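Local coordinates for VP5 (Halorubrum pleomorphic virus 2, PDB 6QGI), which serves as an envelope protein of a pleomorphic virus of haloarchaea and probably mediates fusion of the viral and host membranes, at residues Y105-Q110 / L171-T176; T306-G311 / S442-K447. All coordinates share one frame; numbering follows the deposited sequence.

Contact 1. Residues Y105-Q110 / L171-T176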
loop_
_atom_site.group_PDB
_atom_site.type_symbol
_atom_site.label_atom_id
_atom_site.label_comp_id
_atom_site.label_asym_id
_atom_site.label_seq_id
_atom_site.Cartn_x
_atom_site.Cartn_y
_atom_site.Cartn_z
ATOM N N TYR A 105 -4.273 10.126 -18.504
ATOM C CA TYR A 105 -4.496 9.413 -17.257
ATOM C C TYR A 105 -3.319 8.463 -16.948
ATOM O O TYR A 105 -2.853 8.440 -15.804
ATOM C CB TYR A 105 -5.843 8.661 -17.286
ATOM C CG TYR A 105 -5.980 7.581 -16.233
ATOM C CD1 TYR A 105 -5.904 7.887 -14.876
ATOM C CD2 TYR A 105 -6.182 6.255 -16.591
ATOM C CE1 TYR A 105 -6.011 6.895 -13.907
ATOM C CE2 TYR A 105 -6.303 5.256 -15.630
ATOM C CZ TYR A 105 -6.209 5.579 -14.289
ATOM O OH TYR A 105 -6.342 4.587 -13.352
ATOM N N LEU A 106 -2.835 7.705 -17.951
ATOM C CA LEU A 106 -1.729 6.765 -17.749
ATOM C C LEU A 106 -0.397 7.490 -17.532
ATOM O O LEU A 106 0.470 6.915 -16.880
ATOM C CB LEU A 106 -1.631 5.700 -18.861
ATOM C CG LEU A 106 -2.835 4.730 -18.872
ATOM C CD1 LEU A 106 -2.867 3.897 -20.067
ATOM C CD2 LEU A 106 -2.841 3.820 -17.686
ATOM N N THR A 107 -0.263 8.765 -17.971
ATOM C CA THR A 107 0.937 9.574 -17.707
ATOM C C THR A 107 0.966 9.891 -16.210
ATOM O O THR A 107 2.020 9.767 -15.599
ATOM C CB THR A 107 0.975 10.830 -18.605
ATOM O OG1 THR A 107 1.276 10.395 -19.922
ATOM C CG2 THR A 107 2.031 11.852 -18.185
ATOM N N THR A 108 -0.201 10.230 -15.622
ATOM C CA THR A 108 -0.357 10.543 -14.199
ATOM C C THR A 108 -0.060 9.297 -13.356
ATOM O O THR A 108 0.489 9.436 -12.270
ATOM C CB THR A 108 -1.755 11.121 -13.924
ATOM O OG1 THR A 108 -1.977 12.229 -14.798
ATOM C CG2 THR A 108 -1.930 11.587 -12.492
ATOM N N VAL A 109 -0.380 8.092 -13.865
ATOM C CA VAL A 109 -0.115 6.831 -13.162
ATOM C C VAL A 109 1.385 6.532 -13.262
ATOM O O VAL A 109 2.010 6.296 -12.225
ATOM C CB VAL A 109 -1.001 5.650 -13.659
ATOM C CG1 VAL A 109 -0.621 4.335 -12.984
ATOM C CG2 VAL A 109 -2.479 5.948 -13.441
ATOM N N GLN A 110 1.965 6.578 -14.486
ATOM C CA GLN A 110 3.399 6.338 -14.726
ATOM C C GLN A 110 4.279 7.309 -13.941
ATOM O O GLN A 110 5.268 6.882 -13.350
ATOM C CB GLN A 110 3.746 6.463 -16.212
ATOM C CG GLN A 110 3.224 5.350 -17.100
ATOM C CD GLN A 110 3.305 5.739 -18.555
ATOM O OE1 GLN A 110 3.032 6.883 -18.947
ATOM N NE2 GLN A 110 3.672 4.788 -19.394
ATOM N N LEU A 171 6.731 9.082 -21.455
ATOM C CA LEU A 171 5.400 8.850 -20.900
ATOM C C LEU A 171 4.374 8.663 -22.020
ATOM O O LEU A 171 4.677 8.949 -23.185
ATOM C CB LEU A 171 5.005 10.012 -19.972
ATOM C CG LEU A 171 5.901 10.216 -18.742
ATOM C CD1 LEU A 171 5.764 11.605 -18.177
ATOM C CD2 LEU A 171 5.613 9.192 -17.674
ATOM N N ALA A 172 3.164 8.165 -21.675
ATOM C CA ALA A 172 2.076 7.939 -22.631
ATOM C C ALA A 172 1.700 9.232 -23.345
ATOM O O ALA A 172 1.382 9.215 -24.533
ATOM C CB ALA A 172 0.874 7.363 -21.918
ATOM N N ASP A 173 1.811 10.362 -22.622
ATOM C CA ASP A 173 1.583 11.732 -23.083
ATOM C C ASP A 173 2.543 12.099 -24.212
ATOM O O ASP A 173 2.249 13.003 -24.998
ATOM C CB ASP A 173 1.795 12.710 -21.906
ATOM C CG ASP A 173 0.848 13.889 -21.855
ATOM O OD1 ASP A 173 0.258 14.228 -22.907
ATOM O OD2 ASP A 173 0.697 14.478 -20.763
ATOM N N GLY A 174 3.684 11.418 -24.257
ATOM C CA GLY A 174 4.727 11.671 -25.239
ATOM C C GLY A 174 5.845 12.520 -24.672
ATOM O O GLY A 174 6.883 12.691 -25.317
ATOM N N THR A 175 5.635 13.055 -23.447
ATOM C CA THR A 175 6.617 13.872 -22.720
ATOM C C THR A 175 7.694 12.953 -22.130
ATOM O O THR A 175 7.458 11.748 -21.989
ATOM C CB THR A 175 5.931 14.714 -21.626
ATOM O OG1 THR A 175 5.296 13.848 -20.686
ATOM C CG2 THR A 175 4.931 15.720 -22.188
ATOM N N THR A 176 8.872 13.507 -21.802
ATOM C CA THR A 176 9.970 12.720 -21.232
ATOM C C THR A 176 10.151 13.023 -19.739
ATOM O O THR A 176 9.934 14.155 -19.291
ATOM C CB THR A 176 11.275 12.932 -21.998
ATOM O OG1 THR A 176 11.512 14.332 -22.155
ATOM C CG2 THR A 176 11.273 12.242 -23.355
#
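The L171-T176 segment turns back through a type I turn from L171 to G174 and approaches helical segment Y105-Q110 most closely at T107 and A172, whose CA atoms lie 5.3 Å apart. G174, the turn's last residue, has phi 100°; G174 N bonds to L171 O and L171 N to T175 O, a G1 bulge closing the hairpin. Two polar side chains, one helical turn apart, grip successive amides of this turn. T107 OG1, beside its own backbone N, accepts the N-H of D173 (2.8 Å from D173 N) in a rather bent bond and also bonds to N103 O, tying the turn to its helix. Q110, extended beyond CG, brings OE1 to A172 N at 3.0 Å; this bond is straighter (160°) and uses an in-plane lone pair of the amide oxygen. Around these bonds the L171 and T107 side chains cross at about a right angle, L171 CD1 lying 3.7 Å from T107 CG2, while CD2 rests on Q110 CB at 3.6 Å. The methyl of A172 sits between the two polar grips, 3.7 Å from both T107 OG1 and Q110 OE1, and faces L106 CB more loosely. The loop joins strands 167-170 and 176-186, and the contact docks this hairpin on helix 91-133; L239 of helix 225-253 packs against both A172 and L106, and V69 of helix 66-86 covers L106 and Y105.

Contact 2. Residues T306-G311 / S442-K447; sequences TIQDTG and SFTIDK
T306, S442 and Q308 bury the most surface where the end of strand 301-307 meets the start of strand 443-450. T306 forms an antiparallel hydrogen-bonded pair with T444: T306 N reaches T444 O, and T444 N reaches T306 O, both at 2.8 Å and within the plane of the accepting carbonyl. T306 O also receives a CA-H...O contact from F443 CA at 3.1 Å. On the same side as the T444 side chain, T306 OG1 stands beside its backbone N (chi1 -67°) and donates to D446 OD2 at 2.7 Å, approaching from above the carboxylate plane, about 40° out of it; the bond would be expected to stabilise the charged form of D446. Beyond T306 the pairing loosens. Q308 N donates a longer, bent hydrogen bond to S442 O, 3.2 Å, from above the carbonyl plane, and here the chain turns away: I307 O takes both T310 N and G311 N. The extended side chain of Q308 crosses T444 at about a right angle, with CG 3.8 Å from S442 C and 3.7 Å from T444 OG1, a hydroxyl bonded to T333 OG1; S442 contributes chiefly through its carbonyl. On the reverse face, I307 CD1 abuts F443 CB at 3.6 Å; F443 CG takes the crowded position between backbone N and carbonyl carbon (chi1 65°), which carries the ring off from I307. Strand 443-450 is flanked on its other edge by strand 333-334, where F443 bonds through its backbone to Y334; strand 301-307 is paired with strand 312-320, whose T313 touches T306.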
loop_
_atom_site.group_PDB
_atom_site.type_symbol
_atom_site.label_atom_id
_atom_site.label_comp_id
_atom_site.label_asym_id
_atom_site.label_seq_id
_atom_site.Cartn_x
_atom_site.Cartn_y
_atom_site.Cartn_z
ATOM N N THR A 306 -9.348 -12.590 13.416
ATOM C CA THR A 306 -8.286 -12.825 14.384
ATOM C C THR A 306 -7.040 -13.143 13.586
ATOM O O THR A 306 -7.025 -14.138 12.860
ATOM C CB THR A 306 -8.654 -13.934 15.402
ATOM O OG1 THR A 306 -9.722 -13.476 16.222
ATOM C CG2 THR A 306 -7.477 -14.326 16.303
ATOM N N ILE A 307 -6.008 -12.295 13.710
ATOM C CA ILE A 307 -4.719 -12.502 13.053
ATOM C C ILE A 307 -4.032 -13.591 13.868
ATOM O O ILE A 307 -3.676 -13.365 15.018
ATOM C CB ILE A 307 -3.915 -11.169 12.924
ATOM C CG1 ILE A 307 -4.743 -10.075 12.191
ATOM C CG2 ILE A 307 -2.544 -11.376 12.257
ATOM C CD1 ILE A 307 -5.177 -10.398 10.746
ATOM N N GLN A 308 -3.972 -14.800 13.302
ATOM C CA GLN A 308 -3.460 -16.032 13.911
ATOM C C GLN A 308 -2.127 -15.893 14.668
ATOM O O GLN A 308 -2.021 -16.394 15.789
ATOM C CB GLN A 308 -3.289 -17.113 12.844
ATOM C CG GLN A 308 -4.574 -17.519 12.160
ATOM C CD GLN A 308 -4.368 -18.811 11.440
ATOM O OE1 GLN A 308 -3.467 -18.951 10.604
ATOM N NE2 GLN A 308 -5.179 -19.803 11.792
ATOM N N ASP A 309 -1.119 -15.248 14.046
ATOM C CA ASP A 309 0.236 -15.081 14.581
ATOM C C ASP A 309 0.337 -14.174 15.828
ATOM O O ASP A 309 1.292 -14.326 16.590
ATOM C CB ASP A 309 1.169 -14.528 13.485
ATOM C CG ASP A 309 1.651 -15.546 12.458
ATOM O OD1 ASP A 309 0.996 -16.608 12.314
ATOM O OD2 ASP A 309 2.674 -15.275 11.789
ATOM N N THR A 310 -0.612 -13.238 16.029
ATOM C CA THR A 310 -0.564 -12.290 17.153
ATOM C C THR A 310 -1.770 -12.375 18.105
ATOM O O THR A 310 -1.650 -12.005 19.274
ATOM C CB THR A 310 -0.476 -10.863 16.614
ATOM O OG1 THR A 310 -1.625 -10.617 15.806
ATOM C CG2 THR A 310 0.800 -10.607 15.821
ATOM N N GLY A 311 -2.916 -12.800 17.583
ATOM C CA GLY A 311 -4.170 -12.904 18.323
ATOM C C GLY A 311 -4.959 -11.610 18.345
ATOM O O GLY A 311 -5.874 -11.460 19.159
ATOM N N SER A 442 -1.896 -14.931 8.007
ATOM C CA SER A 442 -3.092 -15.726 8.231
ATOM C C SER A 442 -4.015 -15.095 9.275
ATOM O O SER A 442 -3.565 -14.397 10.189
ATOM C CB SER A 442 -2.722 -17.141 8.639
ATOM O OG SER A 442 -2.171 -17.872 7.558
ATOM N N PHE A 443 -5.318 -15.316 9.086
ATOM C CA PHE A 443 -6.392 -14.771 9.905
ATOM C C PHE A 443 -7.613 -15.688 9.871
ATOM O O PHE A 443 -7.834 -16.393 8.881
ATOM C CB PHE A 443 -6.776 -13.352 9.407
ATOM C CG PHE A 443 -7.370 -13.311 8.016
ATOM C CD1 PHE A 443 -6.551 -13.249 6.891
ATOM C CD2 PHE A 443 -8.747 -13.360 7.829
ATOM C CE1 PHE A 443 -7.102 -13.249 5.602
ATOM C CE2 PHE A 443 -9.295 -13.357 6.542
ATOM C CZ PHE A 443 -8.469 -13.291 5.438
ATOM N N THR A 444 -8.429 -15.631 10.926
ATOM C CA THR A 444 -9.645 -16.431 11.035
ATOM C C THR A 444 -10.848 -15.504 11.211
ATOM O O THR A 444 -10.811 -14.606 12.051
ATOM C CB THR A 444 -9.518 -17.442 12.197
ATOM O OG1 THR A 444 -8.242 -18.088 12.138
ATOM C CG2 THR A 444 -10.637 -18.481 12.200
ATOM N N ILE A 445 -11.910 -15.728 10.427
ATOM C CA ILE A 445 -13.145 -14.956 10.537
ATOM C C ILE A 445 -13.921 -15.552 11.715
ATOM O O ILE A 445 -14.446 -16.649 11.593
ATOM C CB ILE A 445 -13.948 -14.952 9.201
ATOM C CG1 ILE A 445 -13.116 -14.333 8.053
ATOM C CG2 ILE A 445 -15.271 -14.216 9.373
ATOM C CD1 ILE A 445 -13.565 -14.677 6.663
ATOM N N ASP A 446 -13.928 -14.875 12.872
ATOM C CA ASP A 446 -14.634 -15.365 14.059
ATOM C C ASP A 446 -16.141 -15.208 13.915
ATOM O O ASP A 446 -16.895 -15.996 14.495
ATOM C CB ASP A 446 -14.160 -14.636 15.325
ATOM C CG ASP A 446 -12.746 -14.954 15.781
ATOM O OD1 ASP A 446 -12.153 -15.934 15.265
ATOM O OD2 ASP A 446 -12.241 -14.235 16.666
ATOM N N LYS A 447 -16.578 -14.184 13.147
ATOM C CA LYS A 447 -17.984 -13.859 12.903
ATOM C C LYS A 447 -18.155 -13.009 11.637
ATOM O O LYS A 447 -17.266 -12.234 11.284
ATOM C CB LYS A 447 -18.553 -13.096 14.116
ATOM C CG LYS A 447 -20.053 -13.261 14.335
ATOM C CD LYS A 447 -20.730 -11.963 14.792
ATOM C CE LYS A 447 -20.531 -11.613 16.250
ATOM N NZ LYS A 447 -21.054 -10.254 16.558
#

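Contacts 1 and 2 lie on opposite sides of the chain's centre, about 41 Å apart between centres and about 26 Å at their nearest atoms, so neither touches the other. They follow in series along the sequence. Contact 1 belongs to the helix-rich N-terminal region of the envelope-protein family and docks a hairpin loop on a long helix through side-chain bonds; contact 2 joins two strands of a beta-rich region mainly through the backbone. The 130 residues that contact 2 spans contain no helix and include N396, which carries an N-linked GlcNAc. Neither contact includes N396 or the residues beside the sugar, D393 and G395.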